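Local coordinates for pseudouridine synthase (Pyrococcus abyssi, PDB 2AUS), which probably catalyses the isomerisation of specific uridines to pseudouridine in RNA, at residues A64-I69 with V215-L220; R153-I158 with V172-G177; K252-D257 with I274-A279. All blocks are in the same frame, centred on the assembly; numbering follows the deposited sequence.

Interaction 1: A64-I69 with V215-L220; sequences AWIKRI and VTLHDL
The facing turns of helices 59-69 and 217-228 hold their backbones well apart, with CA of Ile66 7.3 Å from CA of Leu217 and Ile69 and Leu220 in step one turn further on. This helix pair belongs to the pseudouridine synthase fold, packed against strand 47-53, and a capping box starts its second helix. In that box Thr216 N donates to Asp219 OD2 (3.0 Å) while Asp219 N donates back to Thr216 OG1, so two short polar side-chain groups serve backbone N-H groups at the helix start.

The side chains that meet between the helices are apolar, which suits the buried positions of Ile66, Leu217 and Leu220. Leu217 is the wedge: its CG stands anti to the carbonyl carbon, and the two methyls part company beyond it. CD2 meets CG1 of Ile66 at 3.7 Å and also approaches CD1 of Ile69 (4.1 Å), crossing both isoleucines at about a right angle. Leu220 adds CD1 against Ile66 CG1, while Ile69 CG2 comes near the backbone carbonyl of Leu220. Ile66 and Leu220 both continue onto Leu51 of the strand beneath. The chain of another protein packs on Trp65, Ile69 and Leu217, so one border of this contact is an intersubunit surface. There the other methyl of Leu217, CD1, touches the rim of the Trp65 indole near its plane, 3.5 Å from CE3.

Interaction 2: R153-I158 with V172-G177; sequences RKVYYI and VGVEAG. With PO4 (phosphate ion), chain E.
Strands 152-164 and 167-174 form an antiparallel hairpin, interrupted by a classic beta bulge in which Tyr156 and Tyr157 both face Gly173. Weak bonds from Tyr156 N and Tyr157 N converge on Gly173 O, and Gly173 N answers with a sounder one to Tyr157 O (2.9 Å).

Past the last strand pair, Glu175 bridges back to the first strand. Its CB lies 3.4 Å from Lys154 O, the same oxygen that accepts Glu175 N, and 3.6 Å from Tyr156 OH. With CG anti to the backbone N (chi1 -174°) and the chain extended, CG passes alongside that hydroxyl and CD comes near Arg153 CD. At the tip OE2 takes Lys154 N on its anti lone pair (3.1 Å). A glutamate is long enough to reach this N-H, as a shorter acid hardly would be.

Arg153, bent at chi2, crosses the Glu175 side chain at about a right angle and gives NE to Ala176 O (2.7 Å), the oxygen lying in the guanidinium plane. Next along, Gly177 N gives a weak hydrogen bond to O1 of a phosphate ion (3.1 Å), probably from the crystallisation liquor. On the opposite side of the sheet from Val155, Val172 and Val174, the Tyr157 ring lies flat over Gly173, whose CA is 3.6 Å from the ring centroid. A side chain at Gly173 would collide with that ring, so glycine fits. Tyr157 OH is held by Glu109.

Because Arg153 NE points at a carbonyl and stays 4.5 Å from Glu175 OE2, the two charges probably steady each other electrostatically without pairing directly.

Interaction 3: K252-D257 with I274-A279; sequences KIWIKD and IVKLNA
Trp254 stands between two lysine chains, with Lys252 CB 3.7 Å above one face of the indole and Lys276 CE at the same height over the opposite face, both towards the rim. Lys276 gets there by taking the crowded position between its backbone N and carbonyl carbon (chi1 55°) and then running out extended. Its CG packs on Trp254 CB, its CE makes a CH-pi contact, and NZ ends 5.0 Å from the centroid of the five-membered ring, a cation-pi arrangement. Lysine suits both sites, giving CB of Lys252 to one face and the Lys276 methylenes to the other while the charge stays at the end.

The edge of the ring faces Asn278, whose amide plane is turned nearly perpendicular (83°) to the indole and puts ND2 by CZ3 and CH2. That amide is fixed at both ends, as OD1 accepts Lys252 N (2.8 Å) from above the carbonyl plane and ND2 donates to Glu17 O. Trp254 NE1 is hydrogen-bonded to Asp294 OD1. An alanine at Trp254 would remove the indole and that bond, and would probably leave Lys252 CB and the Lys276 chain less firmly packed.

On the other side of the sheet Ile253 lies alongside Leu277 and sets CG2 obliquely on Ile274 CG1 (3.8 Å), over Met309 of helix 306-311. At the bulged end, Lys256 CG presses tightly on Val275 CG2 (3.4 Å). The strands run antiparallel (155°), and Trp254 O takes Val275 N (2.8 Å) and, weakly, Lys276 N: a classic beta bulge within the beta sheet of the PUA domain.

The three contacts are far apart and none touches another. Interaction 2 falls within the long span of chain between the two halves of interaction 1, their centres about 29 Å apart, and both lie in the pseudouridine synthase part of the chain. Interaction 3 follows later, in the PUA domain, a fold commonly used for RNA binding; its centre is about 35 Å from that of interaction 1, across the centre of the chain, and about 31 Å from that of interaction 2. The closest atoms of interactions 2 and 3 are about 17 Å apart. Interaction 1 borders another protein chain, whereas the bound phosphate belongs to interaction 2.

Interaction 1: A64-I69 with V215-L220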
loop_
_atom_site.group_PDB
_atom_site.type_symbol
_atom_site.label_atom_id
_atom_site.label_comp_id
_atom_site.label_asym_id
_atom_site.label_seq_id
_atom_site.Cartn_x
_atom_site.Cartn_y
_atom_site.Cartn_z
ATOM N N ALA A 64 1.965 -11.025 -10.475
ATOM C CA ALA A 64 1.666 -12.009 -9.440
ATOM C C ALA A 64 0.199 -11.861 -9.026
ATOM O O ALA A 64 -0.500 -12.852 -8.847
ATOM C CB ALA A 64 2.585 -11.805 -8.226
ATOM N N TRP A 65 -0.262 -10.619 -8.877
ATOM C CA TRP A 65 -1.653 -10.361 -8.498
ATOM C C TRP A 65 -2.606 -10.879 -9.566
ATOM O O TRP A 65 -3.650 -11.456 -9.264
ATOM C CB TRP A 65 -1.908 -8.860 -8.312
ATOM C CG TRP A 65 -1.317 -8.275 -7.068
ATOM C CD1 TRP A 65 -0.959 -8.948 -5.932
ATOM C CD2 TRP A 65 -1.085 -6.883 -6.800
ATOM N NE1 TRP A 65 -0.523 -8.062 -4.976
ATOM C CE2 TRP A 65 -0.589 -6.789 -5.480
ATOM C CE3 TRP A 65 -1.251 -5.706 -7.547
ATOM C CZ2 TRP A 65 -0.258 -5.562 -4.889
ATOM C CZ3 TRP A 65 -0.922 -4.484 -6.959
ATOM C CH2 TRP A 65 -0.431 -4.424 -5.641
ATOM N N ILE A 66 -2.248 -10.655 -10.823
ATOM C CA ILE A 66 -3.082 -11.097 -11.927
ATOM C C ILE A 66 -3.213 -12.627 -11.928
ATOM O O ILE A 66 -4.297 -13.161 -12.164
ATOM C CB ILE A 66 -2.512 -10.570 -13.267
ATOM C CG1 ILE A 66 -2.865 -9.085 -13.408
ATOM C CG2 ILE A 66 -3.041 -11.381 -14.435
ATOM C CD1 ILE A 66 -2.213 -8.403 -14.580
ATOM N N LYS A 67 -2.120 -13.327 -11.637
ATOM C CA LYS A 67 -2.155 -14.786 -11.601
ATOM C C LYS A 67 -3.079 -15.265 -10.484
ATOM O O LYS A 67 -3.804 -16.254 -10.646
ATOM C CB LYS A 67 -0.748 -15.362 -11.397
ATOM C CG LYS A 67 0.234 -14.979 -12.499
ATOM C CD LYS A 67 1.407 -15.949 -12.598
ATOM C CE LYS A 67 2.267 -15.939 -11.349
ATOM N NZ LYS A 67 3.377 -16.936 -11.439
ATOM N N ARG A 68 -3.069 -14.555 -9.359
ATOM C CA ARG A 68 -3.914 -14.918 -8.233
ATOM C C ARG A 68 -5.375 -14.647 -8.545
ATOM O O ARG A 68 -6.226 -15.491 -8.306
ATOM C CB ARG A 68 -3.504 -14.146 -6.973
ATOM C CG ARG A 68 -2.061 -14.381 -6.573
ATOM C CD ARG A 68 -1.779 -13.974 -5.137
ATOM N NE ARG A 68 -0.369 -14.192 -4.816
ATOM C CZ ARG A 68 0.598 -13.302 -5.030
ATOM N NH1 ARG A 68 0.313 -12.117 -5.556
ATOM N NH2 ARG A 68 1.857 -13.603 -4.738
ATOM N N ILE A 69 -5.658 -13.472 -9.092
ATOM C CA ILE A 69 -7.024 -13.095 -9.428
ATOM C C ILE A 69 -7.657 -14.034 -10.447
ATOM O O ILE A 69 -8.787 -14.489 -10.268
ATOM C CB ILE A 69 -7.083 -11.667 -10.007
ATOM C CG1 ILE A 69 -6.536 -10.673 -8.983
ATOM C CG2 ILE A 69 -8.525 -11.329 -10.406
ATOM C CD1 ILE A 69 -6.334 -9.272 -9.541
ATOM N N VAL A 215 -7.829 -2.187 -18.910
ATOM C CA VAL A 215 -8.550 -2.562 -17.702
ATOM C C VAL A 215 -7.682 -2.482 -16.450
ATOM O O VAL A 215 -6.453 -2.492 -16.530
ATOM C CB VAL A 215 -9.128 -3.996 -17.824
ATOM C CG1 VAL A 215 -10.158 -4.037 -18.952
ATOM C CG2 VAL A 215 -8.005 -5.001 -18.085
ATOM N N THR A 216 -8.333 -2.400 -15.292
ATOM C CA THR A 216 -7.628 -2.318 -14.020
ATOM C C THR A 216 -7.754 -3.631 -13.265
ATOM O O THR A 216 -8.583 -4.477 -13.600
ATOM C CB THR A 216 -8.208 -1.210 -13.107
ATOM O OG1 THR A 216 -9.553 -1.551 -12.755
ATOM C CG2 THR A 216 -8.195 0.144 -13.810
ATOM N N LEU A 217 -6.934 -3.782 -12.231
ATOM C CA LEU A 217 -6.941 -4.980 -11.406
ATOM C C LEU A 217 -8.314 -5.202 -10.773
ATOM O O LEU A 217 -8.768 -6.338 -10.629
ATOM C CB LEU A 217 -5.865 -4.851 -10.327
ATOM C CG LEU A 217 -4.444 -4.853 -10.899
ATOM C CD1 LEU A 217 -3.449 -4.300 -9.882
ATOM C CD2 LEU A 217 -4.081 -6.276 -11.298
ATOM N N HIS A 218 -8.974 -4.115 -10.394
ATOM C CA HIS A 218 -10.295 -4.222 -9.792
ATOM C C HIS A 218 -11.286 -4.680 -10.840
ATOM O O HIS A 218 -12.197 -5.452 -10.543
ATOM C CB HIS A 218 -10.723 -2.881 -9.194
ATOM C CG HIS A 218 -10.098 -2.596 -7.864
ATOM N ND1 HIS A 218 -10.117 -1.347 -7.282
ATOM C CD2 HIS A 218 -9.453 -3.409 -6.994
ATOM C CE1 HIS A 218 -9.509 -1.405 -6.110
ATOM N NE2 HIS A 218 -9.099 -2.644 -5.911
ATOM N N ASP A 219 -11.112 -4.207 -12.070
ATOM C CA ASP A 219 -11.991 -4.633 -13.144
ATOM C C ASP A 219 -11.872 -6.140 -13.280
ATOM O O ASP A 219 -12.877 -6.838 -13.350
ATOM C CB ASP A 219 -11.606 -3.996 -14.477
ATOM C CG ASP A 219 -11.924 -2.526 -14.535
ATOM O OD1 ASP A 219 -12.821 -2.086 -13.783
ATOM O OD2 ASP A 219 -11.289 -1.818 -15.352
ATOM N N LEU A 220 -10.635 -6.635 -13.310
ATOM C CA LEU A 220 -10.385 -8.064 -13.451
ATOM C C LEU A 220 -11.007 -8.875 -12.325
ATOM O O LEU A 220 -11.576 -9.943 -12.564
ATOM C CB LEU A 220 -8.881 -8.350 -13.505
ATOM C CG LEU A 220 -8.155 -7.909 -14.775
ATOM C CD1 LEU A 220 -6.694 -8.338 -14.695
ATOM C CD2 LEU A 220 -8.832 -8.539 -15.989
#

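Interaction 2: R153-I158 with V172-G177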
loop_
_atom_site.group_PDB
_atom_site.type_symbol
_atom_site.label_atom_id
_atom_site.label_comp_id
_atom_site.label_asym_id
_atom_site.label_seq_id
_atom_site.Cartn_x
_atom_site.Cartn_y
_atom_site.Cartn_z
ATOM N N ARG A 153 18.950 6.310 -29.113
ATOM C CA ARG A 153 17.546 5.963 -29.312
ATOM C C ARG A 153 16.801 7.099 -29.981
ATOM O O ARG A 153 17.248 8.241 -29.955
ATOM C CB ARG A 153 16.888 5.618 -27.971
ATOM C CG ARG A 153 17.160 4.197 -27.500
ATOM C CD ARG A 153 16.433 3.197 -28.392
ATOM N NE ARG A 153 16.693 1.813 -28.003
ATOM C CZ ARG A 153 17.827 1.165 -28.256
ATOM N NH1 ARG A 153 18.809 1.772 -28.911
ATOM N NH2 ARG A 153 17.985 -0.087 -27.836
ATOM N N LYS A 154 15.654 6.791 -30.570
ATOM C CA LYS A 154 14.892 7.811 -31.264
ATOM C C LYS A 154 13.605 8.260 -30.575
ATOM O O LYS A 154 12.803 7.446 -30.113
ATOM C CB LYS A 154 14.573 7.332 -32.682
ATOM C CG LYS A 154 13.852 8.356 -33.534
ATOM C CD LYS A 154 13.835 7.939 -35.000
ATOM C CE LYS A 154 13.116 8.974 -35.861
ATOM N NZ LYS A 154 13.735 10.326 -35.725
ATOM N N VAL A 155 13.439 9.577 -30.507
ATOM C CA VAL A 155 12.258 10.197 -29.934
ATOM C C VAL A 155 11.431 10.639 -31.138
ATOM O O VAL A 155 11.826 11.534 -31.876
ATOM C CB VAL A 155 12.638 11.422 -29.084
ATOM C CG1 VAL A 155 11.383 12.127 -28.582
ATOM C CG2 VAL A 155 13.499 10.985 -27.911
ATOM N N TYR A 156 10.293 9.996 -31.344
ATOM C CA TYR A 156 9.442 10.308 -32.482
ATOM C C TYR A 156 8.716 11.637 -32.366
ATOM O O TYR A 156 8.474 12.304 -33.373
ATOM C CB TYR A 156 8.435 9.183 -32.680
ATOM C CG TYR A 156 9.098 7.844 -32.907
ATOM C CD1 TYR A 156 9.887 7.618 -34.037
ATOM C CD2 TYR A 156 8.954 6.807 -31.984
ATOM C CE1 TYR A 156 10.516 6.393 -34.239
ATOM C CE2 TYR A 156 9.576 5.576 -32.179
ATOM C CZ TYR A 156 10.357 5.379 -33.307
ATOM O OH TYR A 156 10.987 4.170 -33.502
ATOM N N TYR A 157 8.364 12.018 -31.143
ATOM C CA TYR A 157 7.662 13.270 -30.923
ATOM C C TYR A 157 7.568 13.646 -29.456
ATOM O O TYR A 157 7.518 12.788 -28.578
ATOM C CB TYR A 157 6.252 13.207 -31.531
ATOM C CG TYR A 157 5.366 12.100 -30.986
ATOM C CD1 TYR A 157 4.720 12.225 -29.753
ATOM C CD2 TYR A 157 5.175 10.926 -31.706
ATOM C CE1 TYR A 157 3.901 11.203 -29.256
ATOM C CE2 TYR A 157 4.366 9.901 -31.223
ATOM C CZ TYR A 157 3.730 10.043 -30.000
ATOM O OH TYR A 157 2.918 9.021 -29.543
ATOM N N ILE A 158 7.571 14.949 -29.212
ATOM C CA ILE A 158 7.449 15.499 -27.876
ATOM C C ILE A 158 6.389 16.577 -27.992
ATOM O O ILE A 158 6.619 17.621 -28.598
ATOM C CB ILE A 158 8.757 16.142 -27.387
ATOM C CG1 ILE A 158 9.802 15.060 -27.126
ATOM C CG2 ILE A 158 8.497 16.942 -26.122
ATOM C CD1 ILE A 158 11.129 15.601 -26.629
ATOM N N VAL A 172 5.237 12.047 -25.040
ATOM C CA VAL A 172 6.382 11.702 -25.860
ATOM C C VAL A 172 6.291 10.302 -26.444
ATOM O O VAL A 172 5.950 9.346 -25.745
ATOM C CB VAL A 172 7.695 11.822 -25.035
ATOM C CG1 VAL A 172 7.614 10.947 -23.796
ATOM C CG2 VAL A 172 8.883 11.422 -25.881
ATOM N N GLY A 173 6.585 10.199 -27.737
ATOM C CA GLY A 173 6.580 8.918 -28.416
ATOM C C GLY A 173 8.047 8.565 -28.550
ATOM O O GLY A 173 8.851 9.422 -28.926
ATOM N N VAL A 174 8.409 7.323 -28.239
ATOM C CA VAL A 174 9.800 6.910 -28.303
ATOM C C VAL A 174 10.014 5.494 -28.823
ATOM O O VAL A 174 9.109 4.659 -28.809
ATOM C CB VAL A 174 10.455 6.982 -26.910
ATOM C CG1 VAL A 174 10.348 8.391 -26.348
ATOM C CG2 VAL A 174 9.784 5.971 -25.965
ATOM N N GLU A 175 11.237 5.235 -29.268
ATOM C CA GLU A 175 11.616 3.925 -29.768
ATOM C C GLU A 175 11.733 3.015 -28.542
ATOM O O GLU A 175 11.945 3.497 -27.430
ATOM C CB GLU A 175 12.968 4.021 -30.489
ATOM C CG GLU A 175 13.412 2.741 -31.173
ATOM C CD GLU A 175 14.740 2.884 -31.906
ATOM O OE1 GLU A 175 15.106 1.953 -32.661
ATOM O OE2 GLU A 175 15.417 3.920 -31.724
ATOM N N ALA A 176 11.593 1.709 -28.734
ATOM C CA ALA A 176 11.705 0.778 -27.618
ATOM C C ALA A 176 13.051 0.943 -26.915
ATOM O O ALA A 176 14.069 1.171 -27.562
ATOM C CB ALA A 176 11.552 -0.647 -28.117
ATOM N N GLY A 177 13.050 0.842 -25.591
ATOM C CA GLY A 177 14.288 0.972 -24.840
ATOM C C GLY A 177 14.713 2.389 -24.494
ATOM O O GLY A 177 15.797 2.598 -23.944
HETATM P P PO4 E . 11.035 0.210 -23.000
HETATM O O1 PO4 E . 10.733 1.550 -23.677
HETATM O O2 PO4 E . 11.350 -1.071 -23.808
HETATM O O3 PO4 E . 9.956 -0.113 -21.907
HETATM O O4 PO4 E . 12.338 0.610 -22.333
HETATM O O HOH W 1 15.381 -1.892 -26.898
#

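Interaction 3: K252-D257 with I274-A279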
loop_
_atom_site.group_PDB
_atom_site.type_symbol
_atom_site.label_atom_id
_atom_site.label_comp_id
_atom_site.label_asym_id
_atom_site.label_seq_id
_atom_site.Cartn_x
_atom_site.Cartn_y
_atom_site.Cartn_z
ATOM N N LYS A 252 3.982 -10.363 -40.880
ATOM C CA LYS A 252 3.427 -11.700 -40.755
ATOM C C LYS A 252 3.598 -12.592 -41.965
ATOM O O LYS A 252 3.777 -12.113 -43.081
ATOM C CB LYS A 252 1.937 -11.602 -40.422
ATOM C CG LYS A 252 1.662 -10.880 -39.130
ATOM C CD LYS A 252 0.186 -10.601 -38.953
ATOM C CE LYS A 252 -0.054 -9.800 -37.685
ATOM N NZ LYS A 252 -1.497 -9.498 -37.497
ATOM N N ILE A 253 3.540 -13.898 -41.719
ATOM C CA ILE A 253 3.623 -14.908 -42.769
ATOM C C ILE A 253 2.470 -15.867 -42.489
ATOM O O ILE A 253 2.398 -16.467 -41.418
ATOM C CB ILE A 253 4.956 -15.689 -42.720
ATOM C CG1 ILE A 253 6.124 -14.723 -42.939
ATOM C CG2 ILE A 253 4.966 -16.793 -43.807
ATOM C CD1 ILE A 253 7.495 -15.364 -42.784
ATOM N N TRP A 254 1.557 -15.982 -43.444
ATOM C CA TRP A 254 0.393 -16.845 -43.313
ATOM C C TRP A 254 0.677 -18.201 -43.958
ATOM O O TRP A 254 1.109 -18.281 -45.106
ATOM C CB TRP A 254 -0.811 -16.162 -43.967
ATOM C CG TRP A 254 -1.330 -14.990 -43.180
ATOM C CD1 TRP A 254 -2.331 -15.012 -42.248
ATOM C CD2 TRP A 254 -0.919 -13.614 -43.297
ATOM N NE1 TRP A 254 -2.571 -13.742 -41.786
ATOM C CE2 TRP A 254 -1.717 -12.865 -42.407
ATOM C CE3 TRP A 254 0.056 -12.947 -44.063
ATOM C CZ2 TRP A 254 -1.592 -11.466 -42.267
ATOM C CZ3 TRP A 254 0.187 -11.555 -43.930
ATOM C CH2 TRP A 254 -0.634 -10.831 -43.029
ATOM N N ILE A 255 0.425 -19.275 -43.225
ATOM C CA ILE A 255 0.733 -20.593 -43.754
ATOM C C ILE A 255 -0.426 -21.555 -43.909
ATOM O O ILE A 255 -1.488 -21.384 -43.305
ATOM C CB ILE A 255 1.820 -21.259 -42.895
ATOM C CG1 ILE A 255 1.284 -21.524 -41.483
ATOM C CG2 ILE A 255 3.040 -20.339 -42.832
ATOM C CD1 ILE A 255 2.229 -22.297 -40.597
ATOM N N LYS A 256 -0.207 -22.568 -44.745
ATOM C CA LYS A 256 -1.209 -23.593 -45.015
ATOM C C LYS A 256 -1.477 -24.392 -43.756
ATOM O O LYS A 256 -0.626 -24.458 -42.870
ATOM C CB LYS A 256 -0.706 -24.548 -46.104
ATOM C CG LYS A 256 -0.242 -23.870 -47.364
ATOM C CD LYS A 256 0.272 -24.874 -48.390
ATOM C CE LYS A 256 0.833 -24.150 -49.608
ATOM N NZ LYS A 256 1.242 -25.086 -50.697
ATOM N N ASP A 257 -2.659 -25.000 -43.679
ATOM C CA ASP A 257 -3.025 -25.821 -42.522
ATOM C C ASP A 257 -1.984 -26.918 -42.247
ATOM O O ASP A 257 -1.623 -27.162 -41.095
ATOM C CB ASP A 257 -4.390 -26.479 -42.741
ATOM C CG ASP A 257 -5.548 -25.485 -42.692
ATOM O OD1 ASP A 257 -6.715 -25.927 -42.823
ATOM O OD2 ASP A 257 -5.306 -24.270 -42.520
ATOM N N ILE A 274 4.141 -21.501 -47.125
ATOM C CA ILE A 274 3.682 -20.114 -47.144
ATOM C C ILE A 274 2.560 -19.847 -48.147
ATOM O O ILE A 274 2.654 -20.215 -49.313
ATOM C CB ILE A 274 4.856 -19.175 -47.461
ATOM C CG1 ILE A 274 5.965 -19.382 -46.424
ATOM C CG2 ILE A 274 4.379 -17.731 -47.500
ATOM C CD1 ILE A 274 7.232 -18.612 -46.721
ATOM N N VAL A 275 1.496 -19.202 -47.683
ATOM C CA VAL A 275 0.366 -18.872 -48.546
ATOM C C VAL A 275 0.488 -17.413 -48.994
ATOM O O VAL A 275 0.387 -17.101 -50.178
ATOM C CB VAL A 275 -0.971 -19.073 -47.806
ATOM C CG1 VAL A 275 -2.120 -18.477 -48.621
ATOM C CG2 VAL A 275 -1.203 -20.567 -47.566
ATOM N N LYS A 276 0.709 -16.529 -48.031
ATOM C CA LYS A 276 0.857 -15.109 -48.305
ATOM C C LYS A 276 1.683 -14.506 -47.172
ATOM O O LYS A 276 1.797 -15.101 -46.093
ATOM C CB LYS A 276 -0.522 -14.448 -48.374
ATOM C CG LYS A 276 -1.359 -14.684 -47.138
ATOM C CD LYS A 276 -2.826 -14.359 -47.377
ATOM C CE LYS A 276 -3.631 -14.584 -46.113
ATOM N NZ LYS A 276 -5.070 -14.308 -46.333
ATOM N N LEU A 277 2.259 -13.333 -47.416
ATOM C CA LEU A 277 3.082 -12.665 -46.419
ATOM C C LEU A 277 3.202 -11.163 -46.647
ATOM O O LEU A 277 2.885 -10.654 -47.719
ATOM C CB LEU A 277 4.491 -13.277 -46.364
ATOM C CG LEU A 277 5.272 -13.799 -47.583
ATOM C CD1 LEU A 277 4.925 -13.066 -48.857
ATOM C CD2 LEU A 277 6.767 -13.690 -47.274
ATOM N N ASN A 278 3.650 -10.456 -45.617
ATOM C CA ASN A 278 3.829 -9.017 -45.707
ATOM C C ASN A 278 5.066 -8.710 -46.534
ATOM O O ASN A 278 6.018 -9.500 -46.581
ATOM C CB ASN A 278 4.001 -8.414 -44.316
ATOM C CG ASN A 278 2.697 -8.274 -43.579
ATOM O OD1 ASN A 278 2.640 -8.461 -42.369
ATOM N ND2 ASN A 278 1.634 -7.930 -44.306
ATOM N N ALA A 279 5.041 -7.565 -47.200
ATOM C CA ALA A 279 6.179 -7.139 -47.992
ATOM C C ALA A 279 7.188 -6.569 -47.007
ATOM O O ALA A 279 6.884 -6.386 -45.826
ATOM C CB ALA A 279 5.753 -6.058 -48.978
#